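Local coordinates for protein purine nucleoside phosphorylase (Schistosoma mansoni, PDB 5TBT) that probably catalyses the phosphate-dependent cleavage of purine nucleosides such as inosine and guanosine, releasing the free base and ribose 1-phosphate, at residues Q84-M89 / M221-E226; S35-L40 / T116-G121; Q173-K178 / T282-D287. All coordinates share one frame; numbering follows the deposited sequence. Where two conformers were deposited one is given.

Contact 1: Q84-M89 / M221-E226. With CTN (4-amino-1-beta-D-ribofuranosyl-2(1H)-pyrimidinone), chain B; SO4 (sulfate ion), chain C.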
loop_
_atom_site.group_PDB
_atom_site.type_symbol
_atom_site.label_atom_id
_atom_site.label_comp_id
_atom_site.label_asym_id
_atom_site.label_seq_id
_atom_site.Cartn_x
_atom_site.Cartn_y
_atom_site.Cartn_z
ATOM N N GLN A 84 -1.098 18.090 21.687
ATOM C CA GLN A 84 -0.744 19.351 21.042
ATOM C C GLN A 84 0.473 19.098 20.161
ATOM O O GLN A 84 1.590 18.938 20.663
ATOM C CB GLN A 84 -0.468 20.434 22.081
ATOM C CG GLN A 84 -0.275 21.814 21.488
ATOM C CD GLN A 84 -0.066 22.874 22.549
ATOM O OE1 GLN A 84 0.725 22.694 23.476
ATOM N NE2 GLN A 84 -0.780 23.987 22.421
ATOM N N GLY A 85 0.254 19.069 18.851
ATOM C CA GLY A 85 1.274 18.621 17.928
ATOM C C GLY A 85 1.008 17.191 17.508
ATOM O O GLY A 85 1.274 16.250 18.262
ATOM N N ARG A 86 0.486 17.017 16.300
ATOM C CA ARG A 86 -0.022 15.731 15.850
ATOM C C ARG A 86 1.089 14.866 15.261
ATOM O O ARG A 86 2.054 15.365 14.677
ATOM C CB ARG A 86 -1.125 15.948 14.810
ATOM C CG ARG A 86 -2.068 14.779 14.603
ATOM C CD ARG A 86 -3.314 15.258 13.879
ATOM N NE ARG A 86 -4.204 14.170 13.491
ATOM C CZ ARG A 86 -5.414 14.358 12.977
ATOM N NH1 ARG A 86 -5.876 15.589 12.799
ATOM N NH2 ARG A 86 -6.168 13.319 12.645
ATOM N N LEU A 87 0.937 13.556 15.426
ATOM C CA LEU A 87 1.845 12.576 14.848
ATOM C C LEU A 87 1.202 12.025 13.579
ATOM O O LEU A 87 0.185 11.327 13.643
ATOM C CB LEU A 87 2.148 11.459 15.845
ATOM C CG LEU A 87 2.728 11.867 17.204
ATOM C CD1 LEU A 87 2.714 10.700 18.180
ATOM C CD2 LEU A 87 4.138 12.420 17.056
ATOM N N HIS A 88 1.789 12.348 12.431
ATOM C CA HIS A 88 1.313 11.884 11.136
ATOM C C HIS A 88 2.247 10.807 10.603
ATOM O O HIS A 88 3.464 10.880 10.791
ATOM C CB HIS A 88 1.224 13.038 10.140
ATOM C CG HIS A 88 0.188 14.059 10.490
ATOM N ND1 HIS A 88 0.503 15.361 10.811
ATOM C CD2 HIS A 88 -1.159 13.967 10.573
ATOM C CE1 HIS A 88 -0.606 16.029 11.073
ATOM N NE2 HIS A 88 -1.630 15.206 10.936
ATOM N N MET A 89 1.672 9.811 9.925
ATOM C CA MET A 89 2.467 8.673 9.480
ATOM C C MET A 89 3.305 8.987 8.247
ATOM O O MET A 89 4.257 8.252 7.957
ATOM C CB MET A 89 1.558 7.469 9.226
ATOM C CG MET A 89 0.764 7.057 10.456
ATOM S SD MET A 89 0.219 5.339 10.469
ATOM C CE MET A 89 1.780 4.480 10.665
ATOM N N MET A 221 -4.857 12.934 4.995
ATOM C CA MET A 221 -3.624 12.224 5.314
ATOM C C MET A 221 -3.523 11.786 6.772
ATOM O O MET A 221 -2.424 11.439 7.222
ATOM C CB MET A 221 -2.410 13.092 4.974
ATOM C CG MET A 221 -2.334 13.575 3.536
ATOM S SD MET A 221 -0.916 14.666 3.278
ATOM C CE MET A 221 -1.315 15.370 1.680
ATOM N N SER A 222 -4.616 11.792 7.525
ATOM C CA SER A 222 -4.525 11.551 8.963
ATOM C C SER A 222 -5.767 10.797 9.428
ATOM O O SER A 222 -6.501 10.202 8.630
ATOM C CB SER A 222 -4.340 12.883 9.713
ATOM O OG SER A 222 -5.533 13.646 9.708
ATOM N N THR A 223 -5.966 10.788 10.752
ATOM C CA THR A 223 -7.217 10.436 11.422
ATOM C C THR A 223 -7.521 8.941 11.445
ATOM O O THR A 223 -7.805 8.389 12.511
ATOM C CB THR A 223 -8.388 11.189 10.786
ATOM O OG1 THR A 223 -8.153 12.600 10.887
ATOM C CG2 THR A 223 -9.687 10.846 11.498
ATOM N N VAL A 224 -7.494 8.290 10.277
ATOM C CA VAL A 224 -7.813 6.858 10.221
ATOM C C VAL A 224 -6.932 6.025 11.140
ATOM O O VAL A 224 -7.453 5.104 11.788
ATOM C CB VAL A 224 -7.794 6.370 8.764
ATOM C CG1 VAL A 224 -7.816 4.851 8.704
ATOM C CG2 VAL A 224 -8.976 6.942 8.000
ATOM N N PRO A 225 -5.614 6.257 11.250
ATOM C CA PRO A 225 -4.834 5.470 12.224
ATOM C C PRO A 225 -5.324 5.626 13.654
ATOM O O PRO A 225 -5.416 4.630 14.384
ATOM C CB PRO A 225 -3.410 6.015 12.054
ATOM C CG PRO A 225 -3.371 6.544 10.663
ATOM C CD PRO A 225 -4.738 7.101 10.411
ATOM N N GLU A 226 -5.641 6.853 14.076
ATOM C CA GLU A 226 -6.112 7.059 15.442
ATOM C C GLU A 226 -7.479 6.422 15.659
ATOM O O GLU A 226 -7.746 5.869 16.731
ATOM C CB GLU A 226 -6.162 8.552 15.769
ATOM C CG GLU A 226 -4.811 9.243 15.773
ATOM C CD GLU A 226 -4.434 9.802 14.415
ATOM O OE1 GLU A 226 -4.909 9.269 13.391
ATOM O OE2 GLU A 226 -3.668 10.787 14.370
HETATM O "O5'" CTN B . -2.188 20.819 3.963
HETATM C "C5'" CTN B . -1.549 19.778 4.636
HETATM C "C4'" CTN B . -2.131 19.572 6.025
HETATM O "O4'" CTN B . -3.537 19.529 5.995
HETATM C "C1'" CTN B . -4.004 18.218 5.777
HETATM N N1 CTN B . -4.510 18.024 4.414
HETATM C C6 CTN B . -4.821 19.056 3.677
HETATM C C5 CTN B . -5.294 18.903 2.415
HETATM C C4 CTN B . -5.446 17.656 1.887
HETATM N N3 CTN B . -5.155 16.598 2.625
HETATM C C2 CTN B . -4.700 16.745 3.904
HETATM O O2 CTN B . -4.415 15.774 4.604
HETATM N N4 CTN B . -5.922 17.566 0.646
HETATM C "C2'" CTN B . -2.807 17.338 6.064
HETATM O "O2'" CTN B . -3.182 16.316 6.959
HETATM C "C3'" CTN B . -1.710 18.223 6.547
HETATM O "O3'" CTN B . -1.617 18.260 7.954
HETATM S S SO4 C . -4.670 18.069 9.638
HETATM O O1 SO4 C . -5.747 18.953 9.630
HETATM O O2 SO4 C . -5.155 16.753 9.423
HETATM O O3 SO4 C . -3.760 18.419 8.576
HETATM O O4 SO4 C . -3.845 18.096 10.815
HETATM O O HOH W 1 -2.339 10.628 12.098
HETATM O O HOH W 2 -1.358 10.491 15.725
HETATM O O HOH W 3 -1.258 9.627 9.670
#

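Contact 2: S35-L40 / T116-G121. With CTN (4-amino-1-beta-D-ribofuranosyl-2(1H)-pyrimidinone), chain B; SO4 (sulfate ion), chain C.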
loop_
_atom_site.group_PDB
_atom_site.type_symbol
_atom_site.label_atom_id
_atom_site.label_comp_id
_atom_site.label_asym_id
_atom_site.label_seq_id
_atom_site.Cartn_x
_atom_site.Cartn_y
_atom_site.Cartn_z
ATOM N N SER A 35 -4.458 20.988 11.751
ATOM C CA SER A 35 -3.537 22.094 11.526
ATOM C C SER A 35 -4.266 23.428 11.613
ATOM O O SER A 35 -5.261 23.651 10.917
ATOM C CB SER A 35 -2.868 21.940 10.162
ATOM O OG SER A 35 -2.175 20.706 10.075
ATOM N N GLY A 36 -3.764 24.315 12.470
ATOM C CA GLY A 36 -4.379 25.611 12.666
ATOM C C GLY A 36 -5.683 25.595 13.428
ATOM O O GLY A 36 -6.336 26.636 13.530
ATOM N N LEU A 37 -6.083 24.444 13.972
ATOM C CA LEU A 37 -7.351 24.299 14.676
ATOM C C LEU A 37 -7.162 24.025 16.163
ATOM O O LEU A 37 -8.047 23.448 16.802
ATOM C CB LEU A 37 -8.178 23.181 14.042
ATOM C CG LEU A 37 -8.496 23.317 12.554
ATOM C CD1 LEU A 37 -9.235 22.085 12.065
ATOM C CD2 LEU A 37 -9.307 24.575 12.293
ATOM N N GLY A 38 -6.029 24.424 16.728
ATOM C CA GLY A 38 -5.700 24.091 18.097
ATOM C C GLY A 38 -5.985 25.158 19.130
ATOM O O GLY A 38 -5.478 25.050 20.253
ATOM N N LYS A 39 -6.787 26.174 18.804
ATOM C CA LYS A 39 -6.991 27.276 19.741
ATOM C C LYS A 39 -7.667 26.806 21.024
ATOM O O LYS A 39 -7.437 27.376 22.097
ATOM C CB LYS A 39 -7.811 28.388 19.083
ATOM C CG LYS A 39 -7.826 29.690 19.871
ATOM C CD LYS A 39 -8.670 30.765 19.197
ATOM C CE LYS A 39 -8.099 31.179 17.850
ATOM N NZ LYS A 39 -8.320 32.629 17.587
ATOM N N LEU A 40 -8.496 25.764 20.936
ATOM C CA LEU A 40 -9.212 25.290 22.116
ATOM C C LEU A 40 -8.251 24.806 23.196
ATOM O O LEU A 40 -8.527 24.949 24.393
ATOM C CB LEU A 40 -10.183 24.179 21.723
ATOM C CG LEU A 40 -11.029 23.638 22.873
ATOM C CD1 LEU A 40 -11.771 24.773 23.569
ATOM C CD2 LEU A 40 -11.996 22.578 22.378
ATOM N N THR A 116 -10.373 16.532 14.743
ATOM C CA THR A 116 -10.564 17.402 13.590
ATOM C C THR A 116 -9.371 17.295 12.647
ATOM O O THR A 116 -8.240 17.053 13.077
ATOM C CB THR A 116 -10.734 18.871 13.990
ATOM O OG1 THR A 116 -9.570 19.317 14.700
ATOM C CG2 THR A 116 -11.962 19.057 14.852
ATOM N N ASN A 117 -9.628 17.497 11.358
ATOM C CA ASN A 117 -8.563 17.493 10.368
ATOM C C ASN A 117 -8.929 18.442 9.236
ATOM O O ASN A 117 -10.073 18.887 9.114
ATOM C CB ASN A 117 -8.296 16.082 9.823
ATOM C CG ASN A 117 -9.489 15.495 9.076
ATOM O OD1 ASN A 117 -9.943 16.040 8.067
ATOM N ND2 ASN A 117 -9.982 14.361 9.556
ATOM N N LEU A 118 -7.932 18.748 8.411
ATOM C CA LEU A 118 -8.119 19.440 7.142
ATOM C C LEU A 118 -8.073 18.415 6.019
ATOM O O LEU A 118 -7.281 17.470 6.064
ATOM C CB LEU A 118 -7.036 20.498 6.911
ATOM C CG LEU A 118 -7.241 21.935 7.395
ATOM C CD1 LEU A 118 -8.359 22.635 6.629
ATOM C CD2 LEU A 118 -7.498 21.982 8.890
ATOM N N ALA A 119 -8.921 18.599 5.011
ATOM C CA ALA A 119 -9.024 17.584 3.975
ATOM C C ALA A 119 -9.498 18.206 2.670
ATOM O O ALA A 119 -10.007 19.329 2.635
ATOM C CB ALA A 119 -9.959 16.454 4.407
ATOM N N GLY A 120 -9.311 17.451 1.590
ATOM C CA GLY A 120 -9.764 17.868 0.277
ATOM C C GLY A 120 -11.137 17.296 -0.030
ATOM O O GLY A 120 -11.459 16.173 0.345
ATOM N N GLY A 121 -11.952 18.099 -0.720
ATOM C CA GLY A 121 -13.308 17.700 -1.046
ATOM C C GLY A 121 -13.373 16.987 -2.382
ATOM O O GLY A 121 -12.779 17.435 -3.368
HETATM O "O5'" CTN B . -2.188 20.819 3.963
HETATM C "C5'" CTN B . -1.549 19.778 4.636
HETATM C "C4'" CTN B . -2.131 19.572 6.025
HETATM O "O4'" CTN B . -3.537 19.529 5.995
HETATM C "C1'" CTN B . -4.004 18.218 5.777
HETATM N N1 CTN B . -4.510 18.024 4.414
HETATM C C6 CTN B . -4.821 19.056 3.677
HETATM C C5 CTN B . -5.294 18.903 2.415
HETATM C C4 CTN B . -5.446 17.656 1.887
HETATM N N3 CTN B . -5.155 16.598 2.625
HETATM C C2 CTN B . -4.700 16.745 3.904
HETATM O O2 CTN B . -4.415 15.774 4.604
HETATM N N4 CTN B . -5.922 17.566 0.646
HETATM C "C2'" CTN B . -2.807 17.338 6.064
HETATM O "O2'" CTN B . -3.182 16.316 6.959
HETATM C "C3'" CTN B . -1.710 18.223 6.547
HETATM O "O3'" CTN B . -1.617 18.260 7.954
HETATM S S SO4 C . -4.670 18.069 9.638
HETATM O O1 SO4 C . -5.747 18.953 9.630
HETATM O O2 SO4 C . -5.155 16.753 9.423
HETATM O O3 SO4 C . -3.760 18.419 8.576
HETATM O O4 SO4 C . -3.845 18.096 10.815
#

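Contact 3: Q173-K178 / T282-D287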
loop_
_atom_site.group_PDB
_atom_site.type_symbol
_atom_site.label_atom_id
_atom_site.label_comp_id
_atom_site.label_asym_id
_atom_site.label_seq_id
_atom_site.Cartn_x
_atom_site.Cartn_y
_atom_site.Cartn_z
ATOM N N GLN A 173 -22.434 11.960 16.047
ATOM C CA GLN A 173 -22.735 12.691 14.819
ATOM C C GLN A 173 -24.053 13.444 14.946
ATOM O O GLN A 173 -24.169 14.600 14.520
ATOM C CB GLN A 173 -22.779 11.728 13.631
ATOM C CG GLN A 173 -21.507 10.913 13.447
ATOM C CD GLN A 173 -21.618 9.883 12.337
ATOM O OE1 GLN A 173 -22.310 10.095 11.340
ATOM N NE2 GLN A 173 -20.935 8.757 12.508
ATOM N N GLN A 174 -25.061 12.801 15.541
ATOM C CA GLN A 174 -26.359 13.444 15.704
ATOM C C GLN A 174 -26.276 14.620 16.669
ATOM O O GLN A 174 -26.949 15.639 16.476
ATOM C CB GLN A 174 -27.389 12.418 16.180
ATOM C CG GLN A 174 -27.677 11.329 15.158
ATOM C CD GLN A 174 -28.478 10.181 15.736
ATOM O OE1 GLN A 174 -29.159 10.334 16.750
ATOM N NE2 GLN A 174 -28.394 9.020 15.097
ATOM N N LEU A 175 -25.452 14.499 17.713
ATOM C CA LEU A 175 -25.285 15.605 18.652
ATOM C C LEU A 175 -24.565 16.778 17.998
ATOM O O LEU A 175 -24.950 17.937 18.196
ATOM C CB LEU A 175 -24.528 15.132 19.892
ATOM C CG LEU A 175 -24.159 16.191 20.934
ATOM C CD1 LEU A 175 -25.393 16.949 21.396
ATOM C CD2 LEU A 175 -23.459 15.540 22.110
ATOM N N ALA A 176 -23.521 16.497 17.214
ATOM C CA ALA A 176 -22.789 17.570 16.545
ATOM C C ALA A 176 -23.678 18.317 15.556
ATOM O O ALA A 176 -23.610 19.547 15.458
ATOM C CB ALA A 176 -21.557 17.005 15.838
ATOM N N LEU A 177 -24.518 17.589 14.816
ATOM C CA LEU A 177 -25.433 18.244 13.885
ATOM C C LEU A 177 -26.475 19.069 14.627
ATOM O O LEU A 177 -26.864 20.148 14.165
ATOM C CB LEU A 177 -26.116 17.207 12.991
ATOM C CG LEU A 177 -27.141 17.784 12.014
ATOM C CD1 LEU A 177 -26.466 18.716 11.022
ATOM C CD2 LEU A 177 -27.902 16.679 11.300
ATOM N N LYS A 178 -26.930 18.579 15.781
ATOM C CA LYS A 178 -27.950 19.286 16.547
ATOM C C LYS A 178 -27.448 20.650 17.006
ATOM O O LYS A 178 -28.180 21.646 16.935
ATOM C CB LYS A 178 -28.373 18.430 17.742
ATOM C CG LYS A 178 -29.607 18.917 18.481
ATOM C CD LYS A 178 -30.117 17.843 19.434
ATOM C CE LYS A 178 -31.308 18.331 20.245
ATOM N NZ LYS A 178 -32.393 18.857 19.373
ATOM N N THR A 282 -19.307 19.848 26.309
ATOM C CA THR A 282 -20.164 20.153 27.450
ATOM C C THR A 282 -21.395 19.254 27.482
ATOM O O THR A 282 -21.832 18.830 28.559
ATOM C CB THR A 282 -20.571 21.626 27.409
ATOM O OG1 THR A 282 -19.401 22.445 27.550
ATOM C CG2 THR A 282 -21.553 21.950 28.527
ATOM N N ARG A 283 -21.960 18.940 26.318
ATOM C CA ARG A 283 -23.199 18.180 26.230
ATOM C C ARG A 283 -22.981 16.679 26.091
ATOM O O ARG A 283 -23.964 15.931 26.041
ATOM C CB ARG A 283 -24.032 18.682 25.042
ATOM C CG ARG A 283 -24.266 20.183 25.041
ATOM C CD ARG A 283 -25.708 20.538 25.357
ATOM N NE ARG A 283 -26.629 20.098 24.313
ATOM C CZ ARG A 283 -27.028 20.859 23.299
ATOM N NH1 ARG A 283 -26.586 22.105 23.188
ATOM N NH2 ARG A 283 -27.869 20.376 22.396
ATOM N N LEU A 284 -21.729 16.225 26.047
ATOM C CA LEU A 284 -21.447 14.837 25.709
ATOM C C LEU A 284 -22.032 13.888 26.749
ATOM O O LEU A 284 -21.836 14.096 27.955
ATOM C CB LEU A 284 -19.939 14.593 25.603
ATOM C CG LEU A 284 -19.302 14.748 24.220
ATOM C CD1 LEU A 284 -17.888 14.184 24.197
ATOM C CD2 LEU A 284 -20.171 14.091 23.169
ATOM N N PRO A 285 -22.766 12.854 26.332
ATOM C CA PRO A 285 -23.032 11.716 27.221
ATOM C C PRO A 285 -21.831 10.784 27.212
ATOM O O PRO A 285 -21.469 10.217 26.180
ATOM C CB PRO A 285 -24.266 11.059 26.594
ATOM C CG PRO A 285 -24.155 11.380 25.155
ATOM C CD PRO A 285 -23.457 12.716 25.039
ATOM N N LEU A 286 -21.208 10.643 28.368
ATOM C CA LEU A 286 -19.970 9.894 28.506
ATOM C C LEU A 286 -20.263 8.396 28.580
ATOM O O LEU A 286 -21.107 7.956 29.369
ATOM C CB LEU A 286 -19.221 10.355 29.756
ATOM C CG LEU A 286 -17.796 10.862 29.525
ATOM C CD1 LEU A 286 -16.803 10.008 30.271
ATOM C CD2 LEU A 286 -17.397 10.952 28.048
ATOM N N ASP A 287 -19.572 7.619 27.749
ATOM C CA ASP A 287 -19.733 6.170 27.730
ATOM C C ASP A 287 -18.399 5.497 27.403
ATOM O O ASP A 287 -18.309 4.274 27.277
ATOM C CB ASP A 287 -20.808 5.759 26.717
ATOM C CG ASP A 287 -22.210 6.152 27.156
ATOM O OD1 ASP A 287 -22.601 5.794 28.287
ATOM O OD2 ASP A 287 -22.914 6.823 26.372
#

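Contact 1: Q84-M89 / M221-E226
R86 reaches across to S222, T223 and E226 in the active-site pocket of the phosphorylase fold, where cytidine and a sulfate are bound. The sulfate comes probably from the crystallisation liquor and lies where the phosphate co-substrate would be expected. Its O2 accepts a hydrogen bond from S222 OG (3.1 Å). The guanidinium of R86 stands beside this pair: S222 OG lies over one of its faces, near the rim, at an angle unsuited to a bond with NH2. That nitrogen donates instead to T223 OG1 over 2.7 Å, a bent bond (135°) whose acceptor is tilted somewhat out of the guanidinium plane. H88 presents its ring edge to the same serine, CD2 lying 3.5 Å from S222 CB, with H88 NE2 3.6 Å from sulfate O4.

What sets R86 in place lies one shell further out. The R86 side chain is extended from CG to NE, CG being anti to the backbone N (chi1 -160°). E226 meets the guanidinium at its edge in a long salt bridge, R86 NE to E226 OE2 3.5 Å, with the guanidinium and carboxylate planes turned 70° apart. NH1 is weakly bonded to T116 O, and T223 OG1 also pairs with N117 ND2. Two waters each donate both to L87 O and to E226 OE2, coupling the carboxylate to the backbone of the opposite segment. A third water joins M89 N to M221 O. M221 itself gives cytidine O2 a weak hydrogen bond through its backbone N, and its side chain packs on F161 of the second subunit. Beyond the polar shell the helix 224-232 begins, and there M89 and P225 lie alongside each other, running oppositely, M89 SD 3.8 Å from P225 CG.

Contact 2: S35-L40 / T116-G121
The phosphate end of the nucleoside phosphorylase active site, occupied here by sulfate, is framed by S35 from a glycine-rich loop and L118 from strand 112-121. Backbone N-H groups of both segments point at one sulfate oxygen. S35 N donates to O1 over 3.2 Å with an N-H...O angle of 158° and more weakly to O4, while L118 N approaches O1 from the strand at 2.5 Å, a distance so short that its exact value is doubtful. S35 OG lies 3.2 Å from both O3 and O4, and its single proton could go to either.

Behind the anion the two segments meet through hydrocarbon. L37, with CG beside the backbone N (chi1 -57°), sends CD1 against L118 CD2 at 3.6 Å. L37 CD1 also lies 3.8 Å from T116 OG1, a hydroxyl whose hydrogen-bond partner is G34 N in the loop. L118 CD2 is in turn 3.4 Å from S35 O, so L37 and the S35 carbonyl meet the same methyl from neighbouring directions. L273 of helix 259-283 packs on L37, and V262 of that helix on L118.

Side chains alternate along the strand. N117 points away from the loop, its CB beside sulfate O2 and its OD1 bonded to S241 OG, whereas L118 turns toward it. The carbonyl of L118 stands close to the nucleoside, L118 O to cytidine N1 3.3 Å, so one residue borders both ligands. An oxyanion gripped by backbone amides of a glycine-rich loop and a central strand is characteristic of the phosphate site in this phosphorylase family.

Contact 3: Q173-K178 / T282-D287
With CG anti to the backbone N (chi1 175°), L175 swings its two methyls off helix 170-182 toward the end of helix 259-283, where L284 leans its own branch inward from a first torsion of -92°. The two leucines cross, and CD2 of L175 comes 3.7 Å from CD2 of L284. L175 does most of the touching. The same CD2 lies 4.0 Å from R283 O and 4.1 Å from P285 CD, while its other methyl, CD1, faces the aliphatic start of R283 at 4.3 Å from CB. One branched side chain is therefore set into the place where the long helix stops, L284 being the first residue to leave helical geometry.

Around this apolar centre the fold closes in. L284 continues inward onto L172 of helix 170-182, I29 of strand 29-32 and V112 of strand 112-121, so that the helix end packs against the first residues of two adjoining parallel strands. W276, a little earlier on the long helix, donates its NE1 to A176 O and provides a second, polar tie between the two helices.

At the outer rim R283 bends back over helix 170-182, and K178 lays CD at the edge of the guanidinium, 4.5 Å from NH2. K178 NZ and R283 NH2 stay 5.6 Å apart. Two acids bind the arginine, E182 through NH2 and E279 through NH1, and would be expected to offset the nearby lysine charge. Across the two segments there is no hydrogen bond: cohesion here comes from leucine hydrocarbon and the aliphatic part of R283, with a smaller share from P285, and the ionic partners are supplied by neighbouring turns of both helices.

Contacts 1 and 2 form one site; contact 3 is a separate packing of one helix end on another helix. The centres of the first two are 11 Å apart, and they touch directly, through T223 and N117 among others; both border cytidine and sulfate. Their segments alternate along the chain, 35-40 and 84-89 coming before 116-121 and 221-226, so the pocket is assembled from three loop or helix-start segments gathered at strand 112-121, which supplies the fourth. Contact 3 follows contact 2 in sequence and lies at the surface, its centre about 20 Å from that of contact 2 and 23 Å from that of contact 1. Helix 259-283 relates them: its side chains cover contact 2, and its end enters contact 3.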